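Local atomic coordinates of type I modular polyketide synthase (Streptomyces albus subsp. albus, PDB entry 6IYR), a protein that probably selects a malonyl-coenzyme A-type extender unit and transfers it to the acyl carrier protein during salinomycin biosynthesis. Residues A[140-145]-A[183-188]; A[228-233]-A[348-353]; A[246-251]-A[332-337]; A[277-282]-A[300-305]; A[385-390]-A[409-414]. All blocks are in the same frame, centred on the assembly; numbering follows the deposited sequence.

Contact 1 (A[140-145]-A[183-188]); sequences AGMAVE and PGFDRV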
# COMPACT_ATOMS: atom_id res chain seq x y z
N ALA A 140 -8.19 -7.61 11.79
CA ALA A 140 -7.89 -8.84 12.47
C ALA A 140 -7.80 -9.93 11.44
O ALA A 140 -8.77 -10.20 10.75
CB ALA A 140 -8.98 -9.18 13.47
N GLY A 141 -6.66 -10.60 11.39
CA GLY A 141 -6.39 -11.62 10.39
C GLY A 141 -5.71 -11.09 9.14
O GLY A 141 -5.44 -11.84 8.21
N MET A 142 -5.34 -9.81 9.12
CA MET A 142 -4.67 -9.26 7.94
C MET A 142 -3.43 -10.06 7.53
O MET A 142 -2.57 -10.42 8.37
CB MET A 142 -4.35 -7.78 8.13
CG MET A 142 -3.46 -7.49 9.36
SD MET A 142 -3.10 -5.73 9.40
CE MET A 142 -2.02 -5.74 10.81
N ALA A 143 -3.50 -10.57 6.30
CA ALA A 143 -2.39 -11.27 5.63
C ALA A 143 -2.06 -12.63 6.21
O ALA A 143 -1.10 -13.26 5.79
CB ALA A 143 -1.12 -10.41 5.62
N VAL A 144 -2.81 -13.09 7.20
CA VAL A 144 -2.40 -14.32 7.86
C VAL A 144 -2.64 -15.51 6.90
O VAL A 144 -1.86 -16.43 6.87
CB VAL A 144 -3.10 -14.49 9.22
CG1 VAL A 144 -4.42 -13.76 9.22
CG2 VAL A 144 -3.33 -15.96 9.55
N GLU A 145 -3.63 -15.39 6.02
CA GLU A 145 -3.87 -16.42 4.99
C GLU A 145 -2.66 -16.54 4.07
O GLU A 145 -2.32 -17.62 3.63
CB GLU A 145 -5.11 -16.10 4.15
CG GLU A 145 -6.44 -15.99 4.91
CD GLU A 145 -7.57 -15.32 4.09
OE1 GLU A 145 -7.91 -14.09 4.37
OE2 GLU A 145 -8.12 -16.03 3.19
N PRO A 183 -2.19 -8.71 22.39
CA PRO A 183 -2.75 -7.39 22.59
C PRO A 183 -3.50 -6.93 21.36
O PRO A 183 -3.27 -7.44 20.27
CB PRO A 183 -1.51 -6.53 22.83
CG PRO A 183 -0.41 -7.26 22.14
CD PRO A 183 -0.72 -8.70 22.29
N GLY A 184 -4.29 -5.88 21.52
CA GLY A 184 -5.14 -5.38 20.43
C GLY A 184 -4.54 -4.26 19.61
O GLY A 184 -3.53 -3.66 19.97
N PHE A 185 -5.24 -3.90 18.55
CA PHE A 185 -4.84 -2.85 17.68
C PHE A 185 -5.11 -1.47 18.28
O PHE A 185 -4.68 -0.49 17.72
CB PHE A 185 -5.56 -2.96 16.36
CG PHE A 185 -5.19 -4.16 15.57
CD1 PHE A 185 -3.90 -4.67 15.61
CD2 PHE A 185 -6.09 -4.74 14.72
CE1 PHE A 185 -3.56 -5.78 14.88
CE2 PHE A 185 -5.74 -5.82 13.95
CZ PHE A 185 -4.49 -6.37 14.06
N ASP A 186 -5.80 -1.42 19.41
CA ASP A 186 -6.11 -0.17 20.09
C ASP A 186 -4.88 0.35 20.82
O ASP A 186 -4.90 1.45 21.32
CB ASP A 186 -7.27 -0.36 21.11
CG ASP A 186 -8.51 0.52 20.80
OD1 ASP A 186 -9.00 0.47 19.64
OD2 ASP A 186 -9.03 1.21 21.73
N ARG A 187 -3.78 -0.37 20.79
CA ARG A 187 -2.54 0.15 21.32
C ARG A 187 -1.66 0.59 20.17
O ARG A 187 -1.26 -0.24 19.32
CB ARG A 187 -1.82 -0.91 22.17
CG ARG A 187 -2.34 -0.93 23.59
CD ARG A 187 -1.76 -2.09 24.38
NE ARG A 187 -0.31 -2.15 24.34
CZ ARG A 187 0.39 -3.20 24.79
NH1 ARG A 187 1.70 -3.21 24.70
NH2 ARG A 187 -0.24 -4.24 25.33
N VAL A 188 -1.25 1.86 20.19
CA VAL A 188 -0.40 2.40 19.15
C VAL A 188 0.96 1.67 19.05
O VAL A 188 1.49 1.50 17.96
CB VAL A 188 -0.23 3.94 19.29
CG1 VAL A 188 0.53 4.31 20.56
CG2 VAL A 188 0.45 4.54 18.07
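The ring of Phe-185 presents its outer edge to the backbone of Ala-140 and its far corner to the methyl end of Met-142. CE2 of Phe-185 lies 3.7 Å from N of Ala-140, and that nitrogen is close to the ring plane, so the meeting is edge-on. The same CE2 is 4.0 Å from CA of Ala-140. The methyl CB of Ala-140 stays farther from the ring. CZ of Phe-185 is 4.1 Å from CE of Met-142, which comes in obliquely, neither over the face nor in the plane. The two side chains reach each other from opposite directions. In Met-142, CG stands between the backbone N and the carbonyl carbon (chi1 58°). Beyond CG the chain is fully extended, and this carries the methyl to the ring. The contact is small, 116 Å² in all, and its side-chain part is apolar. It joins two loops of the acyltransferase domain. One follows the Gly-Gln-Gly-Ser-Gln sequence found in this family after strand 129-132. The other leads into helix 188-208 through a type I turn from Gly-184 to Arg-187, where the bond from N of Arg-187 to O of Gly-184 is weak at 3.4 Å. Arg-187 holds the N-cap position of that helix. Other residues also pack on both side chains. Val-175 and Val-191 touch Phe-185, while Leu-176 and Leu-195 touch Met-142.

Contact 2 (A[228-233]-A[348-353]); sequences AVAGAL and VPFLST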
# COMPACT_ATOMS: atom_id res chain seq x y z
N ALA A 228 12.96 0.67 4.86
CA ALA A 228 13.43 -0.68 4.94
C ALA A 228 13.42 -1.36 3.58
O ALA A 228 14.33 -2.13 3.26
CB ALA A 228 12.61 -1.46 5.92
N VAL A 229 12.41 -1.10 2.79
CA VAL A 229 12.31 -1.74 1.49
C VAL A 229 13.37 -1.12 0.57
O VAL A 229 13.93 -1.78 -0.27
CB VAL A 229 10.88 -1.61 0.90
CG1 VAL A 229 10.84 -1.97 -0.58
CG2 VAL A 229 9.88 -2.45 1.71
N ALA A 230 13.59 0.18 0.69
CA ALA A 230 14.53 0.87 -0.17
C ALA A 230 15.99 0.61 0.22
O ALA A 230 16.90 0.98 -0.53
CB ALA A 230 14.25 2.37 -0.12
N GLY A 231 16.22 0.12 1.42
CA GLY A 231 17.54 -0.22 1.90
C GLY A 231 18.24 0.92 2.63
O GLY A 231 19.36 0.76 3.06
N ALA A 232 17.54 2.02 2.89
CA ALA A 232 18.13 3.13 3.66
C ALA A 232 18.25 2.85 5.16
O ALA A 232 19.11 3.42 5.86
CB ALA A 232 17.38 4.40 3.39
N LEU A 233 17.48 1.89 5.64
CA LEU A 233 17.74 1.32 6.96
C LEU A 233 17.78 -0.18 6.83
O LEU A 233 17.04 -0.75 6.01
CB LEU A 233 16.62 1.66 7.96
CG LEU A 233 16.41 3.15 8.31
CD1 LEU A 233 15.11 3.37 9.08
CD2 LEU A 233 17.59 3.64 9.12
N VAL A 348 16.87 1.85 -3.65
CA VAL A 348 15.70 2.21 -4.43
C VAL A 348 15.38 3.66 -4.14
O VAL A 348 15.38 4.07 -2.99
CB VAL A 348 14.43 1.37 -4.05
CG1 VAL A 348 13.25 1.81 -4.89
CG2 VAL A 348 14.68 -0.12 -4.23
N PRO A 349 15.14 4.45 -5.18
CA PRO A 349 14.85 5.85 -4.96
C PRO A 349 13.74 6.03 -3.90
O PRO A 349 12.68 5.36 -3.98
CB PRO A 349 14.37 6.31 -6.33
CG PRO A 349 15.16 5.45 -7.31
CD PRO A 349 15.34 4.13 -6.61
N PHE A 350 13.97 6.96 -2.98
CA PHE A 350 13.06 7.26 -1.85
C PHE A 350 12.69 8.74 -1.90
O PHE A 350 13.55 9.63 -1.73
CB PHE A 350 13.76 6.88 -0.54
CG PHE A 350 12.93 7.13 0.71
CD1 PHE A 350 12.71 8.43 1.16
CD2 PHE A 350 12.62 6.09 1.55
CE1 PHE A 350 11.96 8.65 2.31
CE2 PHE A 350 11.95 6.30 2.74
CZ PHE A 350 11.62 7.58 3.13
N LEU A 351 11.44 9.00 -2.27
CA LEU A 351 10.94 10.34 -2.36
C LEU A 351 10.26 10.73 -1.04
O LEU A 351 9.21 10.21 -0.69
CB LEU A 351 10.01 10.49 -3.54
CG LEU A 351 9.33 11.84 -3.69
CD1 LEU A 351 10.33 12.98 -3.68
CD2 LEU A 351 8.49 11.88 -4.97
N SER A 352 10.91 11.59 -0.28
CA SER A 352 10.43 12.00 1.04
C SER A 352 9.16 12.80 0.93
O SER A 352 9.07 13.80 0.20
CB SER A 352 11.49 12.83 1.76
OG SER A 352 11.04 13.24 3.05
N THR A 353 8.18 12.38 1.70
CA THR A 353 6.96 13.17 1.82
C THR A 353 7.11 14.17 2.97
O THR A 353 6.20 14.98 3.22
CB THR A 353 5.76 12.26 2.07
OG1 THR A 353 6.00 11.46 3.22
CG2 THR A 353 5.54 11.35 0.87
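This contact joins the C-terminal end of helix 222-230 to the chain entering the short strand 350-351, by one backbone hydrogen bond and a small apolar patch. N of Val-348 donates to O of Ala-230 over 3.2 Å. The N-H points well at the oxygen (155°), and the donor lies in the carbonyl plane on a lone pair. Next to this bond, CB of Ala-230 sits 3.5 Å from O of Val-348 and 4.1 Å from CB of Val-348. The isopropyl group of Val-348 leans on the same residue, with CG2 4.2 Å from CA of Ala-230. Phe-350 closes the patch more loosely: its CD2 is 4.4 Å from CB of Ala-230, which stands at the ring edge. The helix stops here, since Gly-231 turns away with a positive phi. Val-216 of strand 215-218 touches Ala-230, Val-348 and Phe-350, and also shares backbone hydrogen bonds with Pro-349 and Leu-351. Strand 215-218 and helix 222-230 flank a Gly-x-Ser-x-Gly sequence, and Phe-350 lies near it without touching. That helix follows a probable nucleophile elbow, as in the alpha/beta-hydrolase-like core of acyltransferases, and the contact holds its far end beside strand 215-218.

Contact 3 (A[246-251]-A[332-337]); sequences AKALLA and AEVLSA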
# COMPACT_ATOMS: atom_id res chain seq x y z
N ALA A 246 6.58 4.29 18.12
CA ALA A 246 5.22 3.95 18.51
C ALA A 246 5.06 3.94 20.02
O ALA A 246 4.04 4.41 20.56
CB ALA A 246 4.79 2.61 17.94
N LYS A 247 6.07 3.46 20.72
CA LYS A 247 6.00 3.53 22.16
C LYS A 247 5.95 4.98 22.65
O LYS A 247 5.27 5.27 23.61
CB LYS A 247 7.19 2.85 22.81
CG LYS A 247 7.10 1.34 22.74
CD LYS A 247 7.94 0.71 23.81
CE LYS A 247 8.82 -0.36 23.24
NZ LYS A 247 7.98 -1.56 23.00
N ALA A 248 6.76 5.86 22.08
CA ALA A 248 6.80 7.25 22.55
C ALA A 248 5.42 7.87 22.38
O ALA A 248 4.92 8.57 23.28
CB ALA A 248 7.84 8.04 21.79
N LEU A 249 4.77 7.53 21.27
CA LEU A 249 3.41 7.96 20.98
C LEU A 249 2.34 7.59 21.99
O LEU A 249 1.24 8.13 21.97
CB LEU A 249 2.95 7.40 19.63
CG LEU A 249 3.19 8.29 18.42
CD1 LEU A 249 2.70 7.63 17.14
CD2 LEU A 249 2.58 9.67 18.57
N LEU A 250 2.60 6.56 22.77
CA LEU A 250 1.73 6.23 23.87
C LEU A 250 1.38 7.45 24.71
O LEU A 250 0.28 7.53 25.26
CB LEU A 250 2.43 5.22 24.76
CG LEU A 250 2.16 3.73 24.65
CD1 LEU A 250 1.14 3.33 23.63
CD2 LEU A 250 3.41 2.88 24.63
N ALA A 251 2.29 8.41 24.79
CA ALA A 251 2.07 9.56 25.66
C ALA A 251 1.09 10.51 25.04
O ALA A 251 0.71 11.48 25.68
CB ALA A 251 3.39 10.29 25.91
N ALA A 332 12.26 14.85 22.68
CA ALA A 332 13.56 14.45 23.24
C ALA A 332 13.63 12.93 23.36
O ALA A 332 14.65 12.32 23.10
CB ALA A 332 13.80 15.11 24.59
N GLU A 333 12.52 12.32 23.75
CA GLU A 333 12.45 10.88 23.84
C GLU A 333 12.72 10.23 22.48
O GLU A 333 13.49 9.28 22.39
CB GLU A 333 11.09 10.43 24.42
CG GLU A 333 11.00 8.92 24.57
CD GLU A 333 9.63 8.41 25.00
OE1 GLU A 333 9.38 7.19 24.86
OE2 GLU A 333 8.77 9.22 25.41
N VAL A 334 12.11 10.74 21.42
CA VAL A 334 12.28 10.14 20.09
C VAL A 334 13.73 10.27 19.62
O VAL A 334 14.39 9.28 19.25
CB VAL A 334 11.32 10.78 19.04
CG1 VAL A 334 11.71 10.35 17.62
CG2 VAL A 334 9.89 10.38 19.33
N LEU A 335 14.26 11.47 19.80
CA LEU A 335 15.64 11.75 19.43
C LEU A 335 16.60 10.86 20.18
O LEU A 335 17.57 10.34 19.61
CB LEU A 335 15.97 13.20 19.70
CG LEU A 335 15.23 14.18 18.82
CD1 LEU A 335 15.65 15.59 19.21
CD2 LEU A 335 15.52 13.92 17.36
N SER A 336 16.31 10.62 21.45
CA SER A 336 17.21 9.81 22.25
C SER A 336 17.05 8.29 21.97
O SER A 336 18.05 7.57 21.83
CB SER A 336 16.99 10.11 23.71
OG SER A 336 17.72 9.23 24.50
N ALA A 337 15.81 7.82 21.86
CA ALA A 337 15.53 6.40 21.59
C ALA A 337 16.25 5.93 20.31
O ALA A 337 16.67 4.78 20.22
CB ALA A 337 14.03 6.18 21.43
O HOH W 1 6.32 8.67 25.70
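Ala-248 and Glu-333 carry most of this contact, with Val-334 adding a smaller share. Ala-248 is near the end of helix 235-248 and turns its methyl toward the other helix. The carboxylate of Glu-333 lies against it. OE1 of Glu-333 is 3.5 Å from both CA and CB of Ala-248, and CD of Glu-333 is 3.7 Å from the same CB. This is van der Waals contact between a polar group and an alanine. The reach depends on an extended glutamate: CG is anti to the backbone N (chi1 -178°), and the chain runs straight on from there. A water then links the two residues. It donates to O of Ala-248 at 2.8 Å and to OE2 of Glu-333 at 2.5 Å. The second length is unusually short, and its exact value is doubtful. One carboxylate oxygen thus rests on the alanine while the other binds its carbonyl through the water. Val-334 supplies the apolar part, its CG2 being 4.0 Å from CB of Ala-248.

Just beyond Ala-248 the chain passes into a 3-10 segment. Ile-330, ahead of helix 331-337, touches both Ala-248 and Ala-251. Leu-249 and Ala-246 pack on Gln-192 of helix 188-208, and Leu-335 packs on Tyr-370 of helix 366-374. The contact joins the C-terminal part of helix 235-248 to the first turn of the short helix 331-337, with helix 188-208 beside the first and helix 366-374 beside the second.

Contact 4 (A[277-282]-A[300-305]); sequences ERLALA and DELMAA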
# COMPACT_ATOMS: atom_id res chain seq x y z
N GLU A 277 -2.26 26.77 17.46
CA GLU A 277 -1.68 25.48 17.85
C GLU A 277 -2.66 24.38 18.28
O GLU A 277 -2.24 23.28 18.62
CB GLU A 277 -0.65 25.61 18.96
CG GLU A 277 -0.25 27.01 19.33
CD GLU A 277 0.65 27.61 18.30
OE1 GLU A 277 1.09 28.76 18.50
OE2 GLU A 277 0.87 26.93 17.27
N ARG A 278 -3.94 24.68 18.32
CA ARG A 278 -4.93 23.69 18.67
C ARG A 278 -5.24 22.74 17.50
O ARG A 278 -5.87 21.73 17.69
CB ARG A 278 -6.21 24.35 19.18
CG ARG A 278 -6.03 25.24 20.39
CD ARG A 278 -7.37 25.79 20.85
NE ARG A 278 -8.20 24.73 21.37
CZ ARG A 278 -9.49 24.62 21.16
NH1 ARG A 278 -10.14 23.60 21.68
NH2 ARG A 278 -10.14 25.52 20.45
N LEU A 279 -4.81 23.12 16.29
CA LEU A 279 -5.02 22.37 15.06
C LEU A 279 -3.74 22.43 14.24
O LEU A 279 -2.90 23.28 14.49
CB LEU A 279 -6.15 22.94 14.20
CG LEU A 279 -7.56 22.83 14.76
CD1 LEU A 279 -8.55 23.45 13.79
CD2 LEU A 279 -7.94 21.39 15.09
N ALA A 280 -3.55 21.47 13.35
CA ALA A 280 -2.40 21.48 12.47
C ALA A 280 -2.79 20.80 11.17
O ALA A 280 -3.66 19.91 11.14
CB ALA A 280 -1.22 20.79 13.13
N LEU A 281 -2.17 21.23 10.09
CA LEU A 281 -2.31 20.52 8.82
C LEU A 281 -1.45 19.25 8.82
O LEU A 281 -0.22 19.31 8.80
CB LEU A 281 -1.93 21.43 7.65
CG LEU A 281 -2.15 20.73 6.29
CD1 LEU A 281 -3.57 20.24 6.09
CD2 LEU A 281 -1.77 21.70 5.20
N ALA A 282 -2.08 18.11 9.03
CA ALA A 282 -1.32 16.89 9.24
C ALA A 282 -0.93 16.23 7.91
O ALA A 282 0.20 15.74 7.77
CB ALA A 282 -2.07 15.93 10.11
N ASP A 300 -13.93 19.10 16.82
CA ASP A 300 -15.40 19.22 16.73
C ASP A 300 -15.82 20.55 16.07
O ASP A 300 -16.78 20.59 15.31
CB ASP A 300 -16.06 19.13 18.14
CG ASP A 300 -15.99 17.73 18.75
OD1 ASP A 300 -15.91 16.75 18.00
OD2 ASP A 300 -15.93 17.61 19.98
N GLU A 301 -15.22 21.65 16.49
CA GLU A 301 -15.63 22.94 15.95
C GLU A 301 -15.13 23.16 14.53
O GLU A 301 -15.85 23.72 13.71
CB GLU A 301 -15.23 24.10 16.85
CG GLU A 301 -14.05 23.80 17.72
CD GLU A 301 -13.92 24.70 18.93
OE1 GLU A 301 -12.87 25.35 19.00
OE2 GLU A 301 -14.74 24.61 19.87
N LEU A 302 -14.03 22.51 14.17
CA LEU A 302 -13.61 22.49 12.76
C LEU A 302 -14.64 21.80 11.85
O LEU A 302 -15.05 22.34 10.81
CB LEU A 302 -12.24 21.78 12.61
CG LEU A 302 -11.84 21.59 11.13
CD1 LEU A 302 -11.60 22.95 10.53
CD2 LEU A 302 -10.59 20.74 11.04
N MET A 303 -15.11 20.63 12.29
CA MET A 303 -16.11 19.91 11.50
C MET A 303 -17.42 20.71 11.33
O MET A 303 -17.98 20.80 10.25
CB MET A 303 -16.40 18.55 12.13
CG MET A 303 -15.28 17.55 11.94
SD MET A 303 -15.57 15.99 12.80
CE MET A 303 -17.15 15.51 12.10
N ALA A 304 -17.87 21.33 12.40
CA ALA A 304 -19.07 22.15 12.34
C ALA A 304 -18.87 23.33 11.36
O ALA A 304 -19.70 23.59 10.49
CB ALA A 304 -19.39 22.66 13.74
N ALA A 305 -17.71 23.96 11.44
CA ALA A 305 -17.40 25.04 10.53
C ALA A 305 -17.40 24.56 9.07
O ALA A 305 -17.96 25.22 8.18
CB ALA A 305 -16.08 25.68 10.91
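Leu-279 and Leu-302 mark the closest backbone approach, their CA atoms 8.9 Å apart, one opening strand 279-286 and the other on helix 296-308. Two side-chain pairs span the gap, one charged and one apolar. The charged pair is a salt bridge. NH2 of Arg-278 donates to OE1 of Glu-301 over 3.1 Å, with an N-H...O angle of 152°. The oxygen sits at the guanidinium edge, a little tilted from its plane. On the glutamate side the donor comes to the syn side of OE1, but 32° out of the carboxylate plane. The two flat groups are nearly perpendicular, with their planes 83° apart, so one nitrogen meets one oxygen and a paired, two-bond bridge does not form. Arg-278 bends at chi3 to bring NH2 round, and the side chains cross at about a right angle. The stronger partner of OE1 of Glu-301 is the indole NE1 of Trp-275, and Arg-278 adds to it. Two donors thus grip one oxygen, which probably fixes the carboxylate and favours its charged form.

In the apolar pair, CD1 of Leu-279 rests 4.2 Å from CB of Leu-302. Strand 279-286 and strand 289-294 form a hairpin, and the helix packs on the sheet. With strands 257-261 and 313-316 and helix 265-273 they make a ferredoxin-like beta-alpha-beta-beta-alpha-beta unit, the usual small subdomain of these acyltransferases. Val-292 of strand 289-294 touches both leucines. Ile-272 of helix 265-273 lies against Leu-279, and Val-259 of strand 257-261 lies against Leu-302.

Contact 5 (A[385-390]-A[409-414]); sequences TLLDRG and ETIDAV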
# COMPACT_ATOMS: atom_id res chain seq x y z
N THR A 385 5.13 14.96 -8.24
CA THR A 385 6.51 14.85 -8.66
C THR A 385 6.71 13.59 -9.50
O THR A 385 7.30 13.65 -10.59
CB THR A 385 7.40 14.82 -7.44
OG1 THR A 385 7.40 16.14 -6.89
CG2 THR A 385 8.83 14.44 -7.77
N LEU A 386 6.15 12.47 -9.05
CA LEU A 386 6.36 11.20 -9.75
C LEU A 386 5.62 11.14 -11.09
O LEU A 386 6.15 10.66 -12.09
CB LEU A 386 5.99 10.02 -8.86
CG LEU A 386 6.91 9.97 -7.65
CD1 LEU A 386 6.46 8.98 -6.60
CD2 LEU A 386 8.31 9.60 -8.06
N LEU A 387 4.44 11.73 -11.10
CA LEU A 387 3.64 11.81 -12.29
C LEU A 387 4.40 12.61 -13.34
O LEU A 387 4.50 12.20 -14.49
CB LEU A 387 2.34 12.51 -11.97
CG LEU A 387 1.07 11.66 -11.92
CD1 LEU A 387 1.25 10.15 -11.84
CD2 LEU A 387 0.11 12.22 -10.90
N ASP A 388 4.95 13.74 -12.93
CA ASP A 388 5.73 14.58 -13.84
C ASP A 388 6.99 13.89 -14.36
O ASP A 388 7.41 14.13 -15.47
CB ASP A 388 6.12 15.89 -13.18
CG ASP A 388 5.99 17.04 -14.14
OD1 ASP A 388 4.84 17.35 -14.52
OD2 ASP A 388 7.01 17.45 -14.72
N ARG A 389 7.54 12.98 -13.59
CA ARG A 389 8.63 12.15 -14.06
C ARG A 389 8.18 10.92 -14.84
O ARG A 389 9.01 10.11 -15.23
CB ARG A 389 9.53 11.79 -12.88
CG ARG A 389 10.19 13.05 -12.30
CD ARG A 389 10.74 12.80 -10.93
NE ARG A 389 11.78 11.77 -10.93
CZ ARG A 389 13.07 12.02 -11.13
NH1 ARG A 389 13.45 13.27 -11.33
NH2 ARG A 389 13.99 11.05 -11.13
N GLY A 390 6.90 10.84 -15.20
CA GLY A 390 6.44 9.77 -16.10
C GLY A 390 6.14 8.42 -15.48
O GLY A 390 5.96 7.46 -16.19
N GLU A 409 -7.27 10.80 -7.18
CA GLU A 409 -7.70 12.19 -7.26
C GLU A 409 -6.61 13.08 -7.85
O GLU A 409 -6.89 14.01 -8.61
CB GLU A 409 -8.10 12.67 -5.84
CG GLU A 409 -8.62 14.10 -5.76
CD GLU A 409 -9.06 14.49 -4.34
OE1 GLU A 409 -8.24 15.00 -3.54
OE2 GLU A 409 -10.25 14.35 -4.05
N THR A 410 -5.34 12.83 -7.51
CA THR A 410 -4.31 13.67 -8.11
C THR A 410 -3.99 13.30 -9.56
O THR A 410 -3.80 14.19 -10.39
CB THR A 410 -3.04 13.85 -7.26
OG1 THR A 410 -1.89 13.37 -7.95
CG2 THR A 410 -3.17 13.29 -5.92
N ILE A 411 -3.99 12.00 -9.86
CA ILE A 411 -3.92 11.52 -11.26
C ILE A 411 -4.99 12.21 -12.08
O ILE A 411 -4.71 12.71 -13.16
CB ILE A 411 -4.15 9.99 -11.35
CG1 ILE A 411 -3.00 9.26 -10.71
CG2 ILE A 411 -4.34 9.54 -12.81
CD1 ILE A 411 -3.13 7.76 -10.68
N ASP A 412 -6.22 12.21 -11.59
CA ASP A 412 -7.31 12.79 -12.35
C ASP A 412 -7.12 14.27 -12.57
O ASP A 412 -7.50 14.80 -13.60
CB ASP A 412 -8.68 12.55 -11.68
CG ASP A 412 -9.13 11.09 -11.74
OD1 ASP A 412 -8.46 10.30 -12.43
OD2 ASP A 412 -10.06 10.69 -10.99
N ALA A 413 -6.64 14.98 -11.57
CA ALA A 413 -6.57 16.42 -11.71
C ALA A 413 -5.40 16.77 -12.62
O ALA A 413 -5.40 17.79 -13.27
CB ALA A 413 -6.40 17.09 -10.36
N VAL A 414 -4.35 15.97 -12.60
CA VAL A 414 -3.23 16.22 -13.49
C VAL A 414 -3.59 15.82 -14.92
O VAL A 414 -2.96 16.27 -15.87
CB VAL A 414 -2.00 15.43 -13.04
CG1 VAL A 414 -0.89 15.55 -14.07
CG2 VAL A 414 -1.51 15.97 -11.70
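Leu-387 extends from helix 379-388 toward the face of helix 404-414 that carries Thr-410, Ile-411 and Val-414. Its CB points at that helix but makes no close contact with it. CG brings the branch point closer without touching the three side chains. The two methyls then part. CD1 passes beside Ile-411 at the margin of contact, 4.5 Å from CG1 of Ile-411. CD2 does the real work. It lies 3.7 Å from OG1 of Thr-410. It is also 4.1 Å from CA of Ile-411. On its way round the turn it meets Val-414, with CG2 of Val-414 4.2 Å from CD2 of Leu-387. One methyl is therefore set among three residues on a single turn of the helix. Both torsions of Leu-387 are far from staggered (chi1 -108°, chi2 15°), which suggests some strain or an uncertain placement of the branch. The second torsion nearly eclipses CD1 with CA and leaves CD2 directed at helix 404-414. OG1 of Thr-410 is buried here and has no hydrogen-bond partner in the model, so a hydroxyl faces a methyl.

Helix 379-388 ends one residue after Leu-387, at Asp-388, in a Schellman motif. Gly-390, with positive phi, is its C-prime residue, and N of Gly-390 bonds to O of Leu-387 at 2.8 Å. The chain goes on to strand 393-396, crosses through helix 404-414 and returns as the parallel neighbour strand 419-421, a beta-alpha-beta crossover. Phe-394 of strand 393-396 touches Leu-387 from the sheet, and Glu-380 and Val-383 of helix 379-388 touch Thr-410.

Overall arrangement
All five contacts lie in the acyltransferase domain. Contact 1 comes first along the chain. Contact 2 then closes a long loop that holds contact 3, with contact 4 nested inside contact 3; contact 5 follows. Contacts 1 and 3 touch where Val-188, opening helix 188-208, packs on Leu-249 and Leu-250. Contacts 2 and 5 touch through Leu-351, which meets Thr-385 and Leu-386. Contact 4 touches none of the others and belongs to the mixed sheet of the inserted ferredoxin-like unit. Centres of contacts 3 and 5 are farthest apart, about 35 Å. Contacts 1, 2, 3 and 5 pack helices and loops of the parallel-sheet part, while contact 4 packs the ferredoxin-like unit internally.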